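PDB 4O98: organophosphorus hydrolase from Pseudomonas oleovorans, which is a lactonase of the metallo-beta-lactamase superfamily, engineered in this form into an efficient phosphotriesterase, probably acting through a two-zinc centre. Local coordinates for residues B[161-166]-B[206-211]; B[170-175]-B[187-192]; B[61-66]-B[259-264]; B[155-160]-B[197-202]. All coordinates share one frame; numbering follows the deposited sequence.

Overall arrangement
The four contacts sample the packing of an alpha-beta/beta-alpha sandwich that carries a two-zinc centre. Contacts 1, 2 and 4 share one region: strand 161-165 runs straight into helix 166-172 of contact 2, and helix 186-201, used by contacts 2 and 4, leads to strand 205-208 of contact 1. Contact 1 touches contact 4 through Val-162 CG2 and Tyr-199 CD2, 3.7 Å apart. Contact 3 joins two loops far apart in sequence, its centre about 36 Å from that of contact 4. Contacts 2 and 3, with nearest atoms about 8 Å apart, lie closer to the metals than contact 1: the side chains of Met-188 and Trp-263 come within about 7 and 6 Å of a zinc ion, that of Pro-165 only within about 12 Å.

Contact 1. Residues B[161-166]-B[206-211]; sequences TVEVPQ and KPYKTE
Strands 161-165 and 206-208 run parallel, their axes 4.7 Å apart and inclined by 35°; Val-162 O accepts from Lys-206 N, Lys-206 O from Val-164 N, and Val-164 O from Tyr-208 N. The ladder continues past the strand into the first turn of helix 166-172, where Gln-166 N donates to Tyr-208 O. The extended Lys-206 chain runs alongside Glu-163 in the same direction, and its NZ forms a salt bridge to the syn lone pair of Glu-163 OE1 (2.9 Å). Between the two strands the chain passes through a largely helical crossover, a beta-alpha-beta connection that places 205-208 at the edge of the sheet within this chain. Tyr-208 CG lies between its backbone N and carbonyl carbon (chi1 66°), laying one ring face on Pro-165, with Pro-165 CA 3.9 Å from the ring centroid in a CH-pi contact. The hydroxyl hydrogen-bonds to Tyr-233 of the other sheet. Farther along, Lys-209 NZ donates to Gln-166 OE1 at 2.7 Å, approaching from the side of the amide carbonyl (C=O...N 107°).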
loop_
_atom_site.group_PDB
_atom_site.type_symbol
_atom_site.label_atom_id
_atom_site.label_comp_id
_atom_site.label_asym_id
_atom_site.label_seq_id
_atom_site.Cartn_x
_atom_site.Cartn_y
_atom_site.Cartn_z
ATOM N N THR B 161 -9.066 8.512 -28.163
ATOM C CA THR B 161 -9.391 7.386 -29.023
ATOM C C THR B 161 -9.445 6.139 -28.138
ATOM O O THR B 161 -8.569 5.945 -27.289
ATOM C CB THR B 161 -8.332 7.200 -30.126
ATOM O OG1 THR B 161 -8.425 8.280 -31.065
ATOM C CG2 THR B 161 -8.535 5.882 -30.865
ATOM N N VAL B 162 -10.469 5.306 -28.320
ATOM C CA VAL B 162 -10.597 4.073 -27.548
ATOM C C VAL B 162 -10.124 2.873 -28.346
ATOM O O VAL B 162 -10.674 2.560 -29.403
ATOM C CB VAL B 162 -12.031 3.839 -27.072
ATOM C CG1 VAL B 162 -12.147 2.489 -26.342
ATOM C CG2 VAL B 162 -12.465 4.966 -26.164
ATOM N N GLU B 163 -9.087 2.210 -27.843
ATOM C CA GLU B 163 -8.548 1.016 -28.490
ATOM C C GLU B 163 -9.104 -0.247 -27.822
ATOM O O GLU B 163 -8.871 -0.486 -26.626
ATOM C CB GLU B 163 -7.022 1.019 -28.407
ATOM C CG GLU B 163 -6.367 2.282 -28.958
ATOM C CD GLU B 163 -6.146 2.205 -30.459
ATOM O OE1 GLU B 163 -5.407 3.057 -31.004
ATOM O OE2 GLU B 163 -6.714 1.280 -31.088
ATOM N N VAL B 164 -9.844 -1.046 -28.589
ATOM C CA VAL B 164 -10.428 -2.275 -28.066
ATOM C C VAL B 164 -9.950 -3.440 -28.928
ATOM O O VAL B 164 -9.919 -3.331 -30.152
ATOM C CB VAL B 164 -11.977 -2.189 -28.021
ATOM C CG1 VAL B 164 -12.538 -1.977 -29.400
ATOM C CG2 VAL B 164 -12.583 -3.437 -27.405
ATOM N N PRO B 165 -9.528 -4.544 -28.293
ATOM C CA PRO B 165 -9.071 -5.697 -29.082
ATOM C C PRO B 165 -10.195 -6.204 -29.986
ATOM O O PRO B 165 -11.351 -6.241 -29.547
ATOM C CB PRO B 165 -8.736 -6.750 -28.015
ATOM C CG PRO B 165 -8.499 -5.965 -26.749
ATOM C CD PRO B 165 -9.416 -4.774 -26.838
ATOM N N GLN B 166 -9.864 -6.583 -31.217
ATOM C CA GLN B 166 -10.881 -6.951 -32.195
ATOM C C GLN B 166 -11.758 -8.119 -31.747
ATOM O O GLN B 166 -12.983 -8.075 -31.886
ATOM C CB GLN B 166 -10.256 -7.253 -33.557
ATOM C CG GLN B 166 -11.305 -7.618 -34.600
ATOM C CD GLN B 166 -10.838 -7.370 -36.005
ATOM O OE1 GLN B 166 -9.951 -8.061 -36.505
ATOM N NE2 GLN B 166 -11.434 -6.374 -36.661
ATOM N N LYS B 206 -11.710 2.352 -32.017
ATOM C CA LYS B 206 -10.764 1.675 -32.892
ATOM C C LYS B 206 -10.517 0.217 -32.495
ATOM O O LYS B 206 -9.766 -0.063 -31.555
ATOM C CB LYS B 206 -9.451 2.464 -32.918
ATOM C CG LYS B 206 -8.322 1.847 -33.738
ATOM C CD LYS B 206 -7.126 2.822 -33.816
ATOM C CE LYS B 206 -5.804 2.101 -34.115
ATOM N NZ LYS B 206 -4.597 2.928 -33.761
ATOM N N PRO B 207 -11.161 -0.723 -33.204
ATOM C CA PRO B 207 -10.802 -2.129 -32.998
ATOM C C PRO B 207 -9.474 -2.423 -33.680
ATOM O O PRO B 207 -9.308 -2.083 -34.849
ATOM C CB PRO B 207 -11.949 -2.892 -33.673
ATOM C CG PRO B 207 -13.080 -1.890 -33.759
ATOM C CD PRO B 207 -12.393 -0.579 -33.995
ATOM N N TYR B 208 -8.538 -3.018 -32.945
ATOM C CA TYR B 208 -7.210 -3.329 -33.463
ATOM C C TYR B 208 -6.995 -4.838 -33.440
ATOM O O TYR B 208 -7.546 -5.530 -32.579
ATOM C CB TYR B 208 -6.127 -2.635 -32.626
ATOM C CG TYR B 208 -6.026 -3.132 -31.191
ATOM C CD1 TYR B 208 -5.260 -4.258 -30.874
ATOM C CD2 TYR B 208 -6.684 -2.473 -30.152
ATOM C CE1 TYR B 208 -5.162 -4.724 -29.570
ATOM C CE2 TYR B 208 -6.582 -2.927 -28.834
ATOM C CZ TYR B 208 -5.818 -4.056 -28.557
ATOM O OH TYR B 208 -5.702 -4.534 -27.276
ATOM N N LYS B 209 -6.189 -5.343 -34.374
ATOM C CA LYS B 209 -5.914 -6.777 -34.457
ATOM C C LYS B 209 -4.691 -7.162 -33.628
ATOM O O LYS B 209 -4.007 -6.292 -33.085
ATOM C CB LYS B 209 -5.716 -7.212 -35.909
ATOM C CG LYS B 209 -6.896 -6.913 -36.812
ATOM C CD LYS B 209 -6.709 -7.503 -38.206
ATOM C CE LYS B 209 -7.671 -6.861 -39.208
ATOM N NZ LYS B 209 -9.052 -6.712 -38.665
ATOM N N THR B 210 -4.419 -8.467 -33.547
ATOM C CA THR B 210 -3.268 -9.025 -32.817
ATOM C C THR B 210 -1.927 -8.388 -33.219
ATOM O O THR B 210 -0.919 -8.508 -32.513
ATOM C CB THR B 210 -3.192 -10.572 -33.008
ATOM O OG1 THR B 210 -1.960 -11.078 -32.478
ATOM C CG2 THR B 210 -3.291 -10.945 -34.486
ATOM N N GLU B 211 -1.952 -7.702 -34.358
ATOM C CA GLU B 211 -0.795 -7.069 -34.968
ATOM C C GLU B 211 -0.944 -5.554 -34.863
ATOM O O GLU B 211 -1.956 -5.053 -34.363
ATOM C CB GLU B 211 -0.736 -7.489 -36.435
ATOM C CG GLU B 211 -2.034 -8.175 -36.879
ATOM C CD GLU B 211 -2.104 -8.464 -38.370
ATOM O OE1 GLU B 211 -3.125 -9.043 -38.803
ATOM O OE2 GLU B 211 -1.152 -8.112 -39.105
#

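Contact 2. Residues B[170-175]-B[187-192]; sequences EFWLDE and GMFKMA
Phe-171, Trp-172 and Phe-189 form an aromatic cluster where helix 166-172 ends against helix 186-201. Its two ring pairs across the contact are oblique: the six-membered ring of Trp-172 lies 4.6 Å from the Phe-189 ring, centroid to centroid, with planes at 49°, while the Phe-171 and Phe-189 centroids are 5.4 Å apart and their planes at 45°. Trp-172 CE3 sits over the middle of one Phe-189 face. Phe-171 in turn covers a face of the indole, placing CE2 over its centre.

Polar contact is limited to backbone oxygens meeting ring carbons. Phe-171 O lies at the Phe-189 edge, in the ring plane and 3.4 Å from CE2, and Trp-172 O approaches CD2 of the same ring to 3.2 Å.

Aliphatic and sulfur contacts extend the cluster. Met-188 CB packs 3.6 Å from Trp-172 CZ3, and the bend at chi3 (-73°) keeps SD and CE beside CH2 in an oblique Met-aromatic contact. Ala-192 CB meets Trp-172 CB and, more loosely, Leu-173 CD2.

Trp-172 also meets the ring of His-141, a zinc ligand that Met-188 touches as well; this apolar packing therefore contributes to the second shell of the metal site, probably helping to hold that imidazole in position.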
loop_
_atom_site.group_PDB
_atom_site.type_symbol
_atom_site.label_atom_id
_atom_site.label_comp_id
_atom_site.label_asym_id
_atom_site.label_seq_id
_atom_site.Cartn_x
_atom_site.Cartn_y
_atom_site.Cartn_z
ATOM N N GLU B 170 -15.805 -7.973 -31.563
ATOM C CA GLU B 170 -16.580 -8.957 -32.329
ATOM C C GLU B 170 -17.446 -9.852 -31.431
ATOM O O GLU B 170 -18.420 -10.451 -31.889
ATOM C CB GLU B 170 -15.658 -9.816 -33.200
ATOM C CG GLU B 170 -14.929 -9.037 -34.309
ATOM C CD GLU B 170 -13.882 -9.878 -35.026
ATOM O OE1 GLU B 170 -13.379 -10.854 -34.417
ATOM O OE2 GLU B 170 -13.558 -9.557 -36.194
ATOM N N PHE B 171 -17.094 -9.945 -30.154
ATOM C CA PHE B 171 -17.896 -10.716 -29.212
ATOM C C PHE B 171 -18.969 -9.846 -28.555
ATOM O O PHE B 171 -20.160 -10.082 -28.748
ATOM C CB PHE B 171 -16.995 -11.362 -28.162
ATOM C CG PHE B 171 -17.738 -12.147 -27.112
ATOM C CD1 PHE B 171 -18.203 -13.432 -27.376
ATOM C CD2 PHE B 171 -17.942 -11.609 -25.847
ATOM C CE1 PHE B 171 -18.877 -14.160 -26.411
ATOM C CE2 PHE B 171 -18.608 -12.332 -24.872
ATOM C CZ PHE B 171 -19.079 -13.612 -25.156
ATOM N N TRP B 172 -18.551 -8.829 -27.803
ATOM C CA TRP B 172 -19.482 -8.065 -26.972
ATOM C C TRP B 172 -20.397 -7.112 -27.739
ATOM O O TRP B 172 -21.481 -6.776 -27.259
ATOM C CB TRP B 172 -18.728 -7.263 -25.910
ATOM C CG TRP B 172 -18.072 -8.100 -24.881
ATOM C CD1 TRP B 172 -16.744 -8.393 -24.792
ATOM C CD2 TRP B 172 -18.708 -8.771 -23.790
ATOM N NE1 TRP B 172 -16.511 -9.196 -23.705
ATOM C CE2 TRP B 172 -17.703 -9.442 -23.069
ATOM C CE3 TRP B 172 -20.032 -8.867 -23.348
ATOM C CZ2 TRP B 172 -17.980 -10.211 -21.927
ATOM C CZ3 TRP B 172 -20.306 -9.620 -22.220
ATOM C CH2 TRP B 172 -19.283 -10.278 -21.516
ATOM N N LEU B 173 -19.952 -6.653 -28.905
ATOM C CA LEU B 173 -20.693 -5.643 -29.658
ATOM C C LEU B 173 -21.537 -6.250 -30.782
ATOM O O LEU B 173 -22.262 -5.536 -31.480
ATOM C CB LEU B 173 -19.738 -4.583 -30.215
ATOM C CG LEU B 173 -18.915 -3.876 -29.137
ATOM C CD1 LEU B 173 -18.104 -2.725 -29.715
ATOM C CD2 LEU B 173 -19.823 -3.392 -28.007
ATOM N N ASP B 174 -21.449 -7.565 -30.942
ATOM C CA ASP B 174 -22.237 -8.274 -31.947
ATOM C C ASP B 174 -23.660 -8.574 -31.457
ATOM O O ASP B 174 -23.853 -9.312 -30.490
ATOM C CB ASP B 174 -21.524 -9.566 -32.336
ATOM C CG ASP B 174 -22.247 -10.325 -33.422
ATOM O OD1 ASP B 174 -22.209 -9.866 -34.581
ATOM O OD2 ASP B 174 -22.833 -11.387 -33.118
ATOM N N GLU B 175 -24.646 -8.000 -32.141
ATOM C CA GLU B 175 -26.064 -8.182 -31.823
ATOM C C GLU B 175 -26.525 -9.633 -31.731
ATOM O O GLU B 175 -27.236 -9.999 -30.798
ATOM C CB GLU B 175 -26.925 -7.467 -32.866
ATOM C CG GLU B 175 -27.023 -5.963 -32.680
ATOM C CD GLU B 175 -28.033 -5.336 -33.623
ATOM O OE1 GLU B 175 -28.602 -6.072 -34.468
ATOM O OE2 GLU B 175 -28.258 -4.110 -33.516
ATOM N N GLY B 187 -26.921 -8.061 -19.791
ATOM C CA GLY B 187 -26.697 -6.757 -19.195
ATOM C C GLY B 187 -25.287 -6.261 -19.486
ATOM O O GLY B 187 -25.058 -5.062 -19.688
ATOM N N MET B 188 -24.338 -7.191 -19.504
ATOM C CA MET B 188 -22.959 -6.851 -19.791
ATOM C C MET B 188 -22.817 -6.448 -21.248
ATOM O O MET B 188 -22.023 -5.556 -21.574
ATOM C CB MET B 188 -22.033 -8.018 -19.460
ATOM C CG MET B 188 -21.829 -8.236 -17.959
ATOM S SD MET B 188 -20.579 -9.499 -17.634
ATOM C CE MET B 188 -21.483 -10.982 -18.084
ATOM N N PHE B 189 -23.587 -7.099 -22.122
ATOM C CA PHE B 189 -23.582 -6.746 -23.538
ATOM C C PHE B 189 -24.103 -5.320 -23.740
ATOM O O PHE B 189 -23.497 -4.532 -24.470
ATOM C CB PHE B 189 -24.389 -7.753 -24.370
ATOM C CG PHE B 189 -23.657 -9.053 -24.642
ATOM C CD1 PHE B 189 -23.703 -10.099 -23.727
ATOM C CD2 PHE B 189 -22.943 -9.231 -25.815
ATOM C CE1 PHE B 189 -23.041 -11.283 -23.966
ATOM C CE2 PHE B 189 -22.276 -10.424 -26.063
ATOM C CZ PHE B 189 -22.326 -11.448 -25.133
ATOM N N LYS B 190 -25.211 -4.987 -23.082
ATOM C CA LYS B 190 -25.791 -3.655 -23.192
ATOM C C LYS B 190 -24.826 -2.610 -22.632
ATOM O O LYS B 190 -24.617 -1.556 -23.232
ATOM C CB LYS B 190 -27.124 -3.579 -22.437
ATOM C CG LYS B 190 -28.384 -3.840 -23.280
ATOM C CD LYS B 190 -28.647 -5.325 -23.520
ATOM C CE LYS B 190 -30.026 -5.564 -24.154
ATOM N NZ LYS B 190 -31.165 -5.318 -23.206
ATOM N N MET B 191 -24.249 -2.905 -21.472
ATOM C CA MET B 191 -23.289 -2.002 -20.855
ATOM C C MET B 191 -22.080 -1.773 -21.762
ATOM O O MET B 191 -21.635 -0.646 -21.927
ATOM C CB MET B 191 -22.852 -2.523 -19.485
ATOM C CG MET B 191 -23.884 -2.329 -18.386
ATOM S SD MET B 191 -23.327 -3.147 -16.884
ATOM C CE MET B 191 -24.606 -2.667 -15.714
ATOM N N ALA B 192 -21.561 -2.836 -22.365
ATOM C CA ALA B 192 -20.428 -2.685 -23.265
ATOM C C ALA B 192 -20.811 -1.749 -24.407
ATOM O O ALA B 192 -20.117 -0.767 -24.681
ATOM C CB ALA B 192 -19.997 -4.019 -23.797
#

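Contact 3. Residues B[61-66]-B[259-264]; sequences LLKGID and PEVVWE
Val-262 O meets two backbone atoms of Lys-63: CA makes a CA-H...O contact at 3.1 Å, bent to 128° at the hydrogen, while N, at 3.3 Å, is badly angled for a hydrogen bond. Neither loop has regular secondary structure here, and side-chain packing does most of the joining. Leu-62 lies along the engineered Trp-263 with the same heading. Its CB sits over one indole face, toward the rim, 3.7 Å from the centroid of the six-membered ring in a CH-pi contact, and CD1 reaches CH2 at 3.4 Å. Trp-263 CG is anti to the backbone N (chi1 179°), which swings the six-membered ring back beneath Leu-62 although the side chain sets off away from the other loop. Leu-62 CD2 turns instead to Glu-264 CB, 3.5 Å away. At the other end of the contact the Ile-65 and Val-261 side chains run nearly perpendicular, their CG2 atoms 3.6 Å apart. The Lys-63 chain is strained and its position uncertain; as modelled, NZ ends at the indole edge, 3.8 Å from CE3. If that placement is correct, burial of the amino group without a polar partner would be expected to disfavour its charged form. With the engineered Ile-250 also against Trp-263, the indole is wedged between loops close to the zinc centre, consistent with a role in shaping the substrate pocket.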
loop_
_atom_site.group_PDB
_atom_site.type_symbol
_atom_site.label_atom_id
_atom_site.label_comp_id
_atom_site.label_asym_id
_atom_site.label_seq_id
_atom_site.Cartn_x
_atom_site.Cartn_y
_atom_site.Cartn_z
ATOM N N LEU B 61 -18.736 -20.293 -5.488
ATOM C CA LEU B 61 -19.434 -20.123 -6.768
ATOM C C LEU B 61 -18.437 -19.788 -7.875
ATOM O O LEU B 61 -18.393 -20.432 -8.936
ATOM C CB LEU B 61 -20.476 -18.994 -6.626
ATOM C CG LEU B 61 -21.965 -19.174 -6.949
ATOM C CD1 LEU B 61 -22.585 -20.344 -6.187
ATOM C CD2 LEU B 61 -22.714 -17.873 -6.644
ATOM N N LEU B 62 -17.644 -18.764 -7.579
ATOM C CA LEU B 62 -16.599 -18.236 -8.412
ATOM C C LEU B 62 -15.329 -18.826 -7.814
ATOM O O LEU B 62 -14.781 -18.216 -6.917
ATOM C CB LEU B 62 -16.661 -16.705 -8.258
ATOM C CG LEU B 62 -17.985 -16.112 -7.687
ATOM C CD1 LEU B 62 -17.892 -14.633 -7.349
ATOM C CD2 LEU B 62 -19.212 -16.290 -8.584
ATOM N N LYS B 63 -14.925 -20.032 -8.275
ATOM C CA LYS B 63 -13.820 -20.876 -7.715
ATOM C C LYS B 63 -13.706 -22.324 -8.313
ATOM O O LYS B 63 -14.580 -22.769 -9.068
ATOM C CB LYS B 63 -13.911 -20.978 -6.184
ATOM C CG LYS B 63 -13.083 -19.925 -5.410
ATOM C CD LYS B 63 -12.117 -19.184 -6.336
ATOM C CE LYS B 63 -11.910 -17.723 -5.966
ATOM N NZ LYS B 63 -11.101 -17.121 -7.066
ATOM N N GLY B 64 -12.631 -23.047 -7.968
ATOM C CA GLY B 64 -12.470 -24.457 -8.329
ATOM C C GLY B 64 -11.686 -25.392 -7.383
ATOM O O GLY B 64 -11.017 -26.324 -7.854
ATOM N N ILE B 65 -11.743 -25.153 -6.063
ATOM C CA ILE B 65 -11.149 -26.062 -5.054
ATOM C C ILE B 65 -12.028 -26.210 -3.811
ATOM O O ILE B 65 -13.069 -25.568 -3.690
ATOM C CB ILE B 65 -9.758 -25.597 -4.509
ATOM C CG1 ILE B 65 -9.852 -24.211 -3.854
ATOM C CG2 ILE B 65 -8.681 -25.665 -5.572
ATOM C CD1 ILE B 65 -8.572 -23.765 -3.167
ATOM N N ASP B 66 -11.564 -27.028 -2.871
ATOM C CA ASP B 66 -12.294 -27.332 -1.638
ATOM C C ASP B 66 -12.595 -26.097 -0.778
ATOM O O ASP B 66 -11.731 -25.224 -0.637
ATOM C CB ASP B 66 -11.455 -28.311 -0.820
ATOM C CG ASP B 66 -12.297 -29.242 0.011
ATOM O OD1 ASP B 66 -13.545 -29.148 -0.078
ATOM O OD2 ASP B 66 -11.703 -30.079 0.732
ATOM N N PRO B 259 -2.924 -21.146 -9.368
ATOM C CA PRO B 259 -3.452 -20.504 -10.582
ATOM C C PRO B 259 -4.462 -21.379 -11.329
ATOM O O PRO B 259 -5.188 -20.864 -12.196
ATOM C CB PRO B 259 -2.201 -20.273 -11.436
ATOM C CG PRO B 259 -1.049 -20.314 -10.461
ATOM C CD PRO B 259 -1.464 -21.322 -9.417
ATOM N N GLU B 260 -4.527 -22.668 -10.995
ATOM C CA GLU B 260 -5.494 -23.547 -11.650
ATOM C C GLU B 260 -6.906 -23.293 -11.138
ATOM O O GLU B 260 -7.886 -23.721 -11.755
ATOM C CB GLU B 260 -5.117 -25.026 -11.499
ATOM C CG GLU B 260 -3.823 -25.411 -12.220
ATOM C CD GLU B 260 -3.967 -25.338 -13.725
ATOM O OE1 GLU B 260 -5.018 -25.789 -14.229
ATOM O OE2 GLU B 260 -3.042 -24.826 -14.401
ATOM N N VAL B 261 -7.011 -22.591 -10.013
ATOM C CA VAL B 261 -8.315 -22.182 -9.511
ATOM C C VAL B 261 -8.926 -21.168 -10.477
ATOM O O VAL B 261 -8.276 -20.183 -10.859
ATOM C CB VAL B 261 -8.208 -21.543 -8.129
ATOM C CG1 VAL B 261 -9.535 -20.961 -7.727
ATOM C CG2 VAL B 261 -7.747 -22.567 -7.100
ATOM N N VAL B 262 -10.172 -21.407 -10.872
ATOM C CA VAL B 262 -10.804 -20.589 -11.895
ATOM C C VAL B 262 -11.828 -19.656 -11.299
ATOM O O VAL B 262 -12.165 -19.754 -10.118
ATOM C CB VAL B 262 -11.488 -21.456 -12.960
ATOM C CG1 VAL B 262 -10.503 -22.457 -13.516
ATOM C CG2 VAL B 262 -12.694 -22.172 -12.376
ATOM N N TRP B 263 -12.326 -18.753 -12.136
ATOM C CA TRP B 263 -13.304 -17.758 -11.726
ATOM C C TRP B 263 -14.608 -18.018 -12.488
ATOM O O TRP B 263 -14.574 -18.292 -13.693
ATOM C CB TRP B 263 -12.734 -16.370 -12.036
ATOM C CG TRP B 263 -13.609 -15.202 -11.718
ATOM C CD1 TRP B 263 -14.224 -14.369 -12.608
ATOM C CD2 TRP B 263 -13.940 -14.710 -10.415
ATOM N NE1 TRP B 263 -14.930 -13.397 -11.937
ATOM C CE2 TRP B 263 -14.771 -13.585 -10.589
ATOM C CE3 TRP B 263 -13.611 -15.111 -9.116
ATOM C CZ2 TRP B 263 -15.276 -12.859 -9.512
ATOM C CZ3 TRP B 263 -14.111 -14.392 -8.052
ATOM C CH2 TRP B 263 -14.932 -13.279 -8.254
ATOM N N GLU B 264 -15.745 -17.936 -11.799
ATOM C CA GLU B 264 -17.043 -18.249 -12.410
ATOM C C GLU B 264 -17.356 -17.399 -13.650
ATOM O O GLU B 264 -18.102 -17.834 -14.529
ATOM C CB GLU B 264 -18.166 -18.080 -11.384
ATOM C CG GLU B 264 -19.563 -18.506 -11.834
ATOM C CD GLU B 264 -19.841 -19.980 -11.584
ATOM O OE1 GLU B 264 -20.999 -20.323 -11.240
ATOM O OE2 GLU B 264 -18.905 -20.797 -11.734
#

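Contact 4. Residues B[155-160]-B[197-202]; sequences PAYPNA and APYAKM
Tyr-199, near the C-terminal end of helix 186-201, reaches across to the loop 155-160. From CB, CG is directed anti to the carbonyl carbon (chi1 -61°), and the ring extends from the helix with one edge along the loop backbone. On that edge CD2 comes first, 3.8 Å from Ala-160 O, followed by CE2, which Tyr-157 O meets in the ring plane at 3.2 Å. On the far edge CE1, like CE2 ortho to the hydroxyl, lies 3.9 Å from Pro-155 CB. The same proline carbon packs obliquely against CZ at 3.5 Å. At the tip, the hydroxyl oxygen accepts a nearly straight hydrogen bond from Tyr-157 N (2.9 Å, 163° at the hydrogen). It is also hydrogen-bonded to Leu-148 O, so the phenol ties together two points, Tyr-157 and Leu-148, of the same long loop; Ala-156 N is near too, but poorly angled for a bond.

Tyr-157 opens a type I beta turn closed by Ala-160, whose N donates to Tyr-157 O. This turn feeds directly into strand 161-165, while the helix carrying Tyr-199 leads to strand 205-208, so the contact lies at the entry to two neighbouring parallel strands of the sandwich.

Around the phenol, the two proline rings pass antiparallel to one another, with Pro-155 CD 4.0 Å from Pro-198 CB. Just beyond the helix, Met-202 bends at chi3 (57°) and turns its CE toward Pro-155 CG, 4.4 Å away, while SD lies near Pro-158 O.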
loop_
_atom_site.group_PDB
_atom_site.type_symbol
_atom_site.label_atom_id
_atom_site.label_comp_id
_atom_site.label_asym_id
_atom_site.label_seq_id
_atom_site.Cartn_x
_atom_site.Cartn_y
_atom_site.Cartn_z
ATOM N N PRO B 155 -19.083 11.485 -23.288
ATOM C CA PRO B 155 -17.843 10.722 -23.123
ATOM C C PRO B 155 -16.988 11.296 -21.998
ATOM O O PRO B 155 -16.735 12.504 -21.972
ATOM C CB PRO B 155 -17.127 10.921 -24.467
ATOM C CG PRO B 155 -17.761 12.138 -25.070
ATOM C CD PRO B 155 -19.186 12.073 -24.634
ATOM N N ALA B 156 -16.556 10.433 -21.082
ATOM C CA ALA B 156 -15.719 10.851 -19.970
ATOM C C ALA B 156 -14.356 11.368 -20.456
ATOM O O ALA B 156 -13.774 12.260 -19.836
ATOM C CB ALA B 156 -15.548 9.706 -18.981
ATOM N N TYR B 157 -13.863 10.804 -21.557
ATOM C CA TYR B 157 -12.587 11.212 -22.135
ATOM C C TYR B 157 -12.817 11.707 -23.562
ATOM O O TYR B 157 -12.554 10.993 -24.539
ATOM C CB TYR B 157 -11.573 10.060 -22.037
ATOM C CG TYR B 157 -11.485 9.614 -20.597
ATOM C CD1 TYR B 157 -10.740 10.345 -19.675
ATOM C CD2 TYR B 157 -12.226 8.526 -20.135
ATOM C CE1 TYR B 157 -10.696 9.979 -18.335
ATOM C CE2 TYR B 157 -12.180 8.153 -18.796
ATOM C CZ TYR B 157 -11.418 8.883 -17.903
ATOM O OH TYR B 157 -11.386 8.527 -16.568
ATOM N N PRO B 158 -13.301 12.959 -23.673
ATOM C CA PRO B 158 -13.860 13.570 -24.890
ATOM C C PRO B 158 -12.868 13.611 -26.052
ATOM O O PRO B 158 -13.278 13.474 -27.201
ATOM C CB PRO B 158 -14.223 14.991 -24.439
ATOM C CG PRO B 158 -13.324 15.260 -23.256
ATOM C CD PRO B 158 -13.222 13.924 -22.558
ATOM N N ASN B 159 -11.585 13.770 -25.751
ATOM C CA ASN B 159 -10.558 13.839 -26.787
ATOM C C ASN B 159 -9.850 12.528 -27.056
ATOM O O ASN B 159 -8.906 12.486 -27.835
ATOM C CB ASN B 159 -9.516 14.886 -26.410
ATOM C CG ASN B 159 -10.123 16.246 -26.242
ATOM O OD1 ASN B 159 -10.979 16.647 -27.030
ATOM N ND2 ASN B 159 -9.720 16.955 -25.192
ATOM N N ALA B 160 -10.297 11.455 -26.414
ATOM C CA ALA B 160 -9.558 10.193 -26.485
ATOM C C ALA B 160 -10.016 9.255 -27.603
ATOM O O ALA B 160 -11.193 9.211 -27.955
ATOM C CB ALA B 160 -9.610 9.480 -25.145
ATOM N N ALA B 197 -20.512 3.489 -27.252
ATOM C CA ALA B 197 -21.364 4.258 -28.163
ATOM C C ALA B 197 -20.910 5.687 -28.524
ATOM O O ALA B 197 -20.801 6.001 -29.713
ATOM C CB ALA B 197 -22.831 4.246 -27.675
ATOM N N PRO B 198 -20.645 6.551 -27.520
ATOM C CA PRO B 198 -20.321 7.946 -27.860
ATOM C C PRO B 198 -19.010 8.098 -28.616
ATOM O O PRO B 198 -18.856 9.069 -29.354
ATOM C CB PRO B 198 -20.197 8.627 -26.494
ATOM C CG PRO B 198 -20.921 7.731 -25.533
ATOM C CD PRO B 198 -20.715 6.348 -26.059
ATOM N N TYR B 199 -18.086 7.159 -28.441
ATOM C CA TYR B 199 -16.800 7.224 -29.128
ATOM C C TYR B 199 -16.957 6.728 -30.564
ATOM O O TYR B 199 -16.341 7.261 -31.490
ATOM C CB TYR B 199 -15.722 6.447 -28.347
ATOM C CG TYR B 199 -15.493 7.017 -26.945
ATOM C CD1 TYR B 199 -16.270 6.609 -25.866
ATOM C CD2 TYR B 199 -14.526 7.991 -26.717
ATOM C CE1 TYR B 199 -16.078 7.138 -24.597
ATOM C CE2 TYR B 199 -14.334 8.536 -25.457
ATOM C CZ TYR B 199 -15.110 8.103 -24.402
ATOM O OH TYR B 199 -14.907 8.641 -23.152
ATOM N N ALA B 200 -17.806 5.718 -30.744
ATOM C CA ALA B 200 -18.155 5.232 -32.077
ATOM C C ALA B 200 -18.850 6.321 -32.919
ATOM O O ALA B 200 -18.673 6.382 -34.135
ATOM C CB ALA B 200 -19.033 3.992 -31.971
ATOM N N LYS B 201 -19.627 7.173 -32.254
ATOM C CA LYS B 201 -20.340 8.273 -32.901
ATOM C C LYS B 201 -19.385 9.301 -33.500
ATOM O O LYS B 201 -19.622 9.812 -34.595
ATOM C CB LYS B 201 -21.270 8.971 -31.899
ATOM C CG LYS B 201 -22.713 8.468 -31.889
ATOM C CD LYS B 201 -22.778 6.977 -32.181
ATOM C CE LYS B 201 -23.606 6.220 -31.147
ATOM N NZ LYS B 201 -23.355 4.746 -31.251
ATOM N N MET B 202 -18.314 9.615 -32.774
ATOM C CA MET B 202 -17.338 10.584 -33.253
ATOM C C MET B 202 -16.139 9.897 -33.901
ATOM O O MET B 202 -15.074 10.497 -34.048
ATOM C CB MET B 202 -16.904 11.523 -32.121
ATOM C CG MET B 202 -16.548 10.824 -30.832
ATOM S SD MET B 202 -16.107 11.926 -29.459
ATOM C CE MET B 202 -17.580 12.941 -29.348
#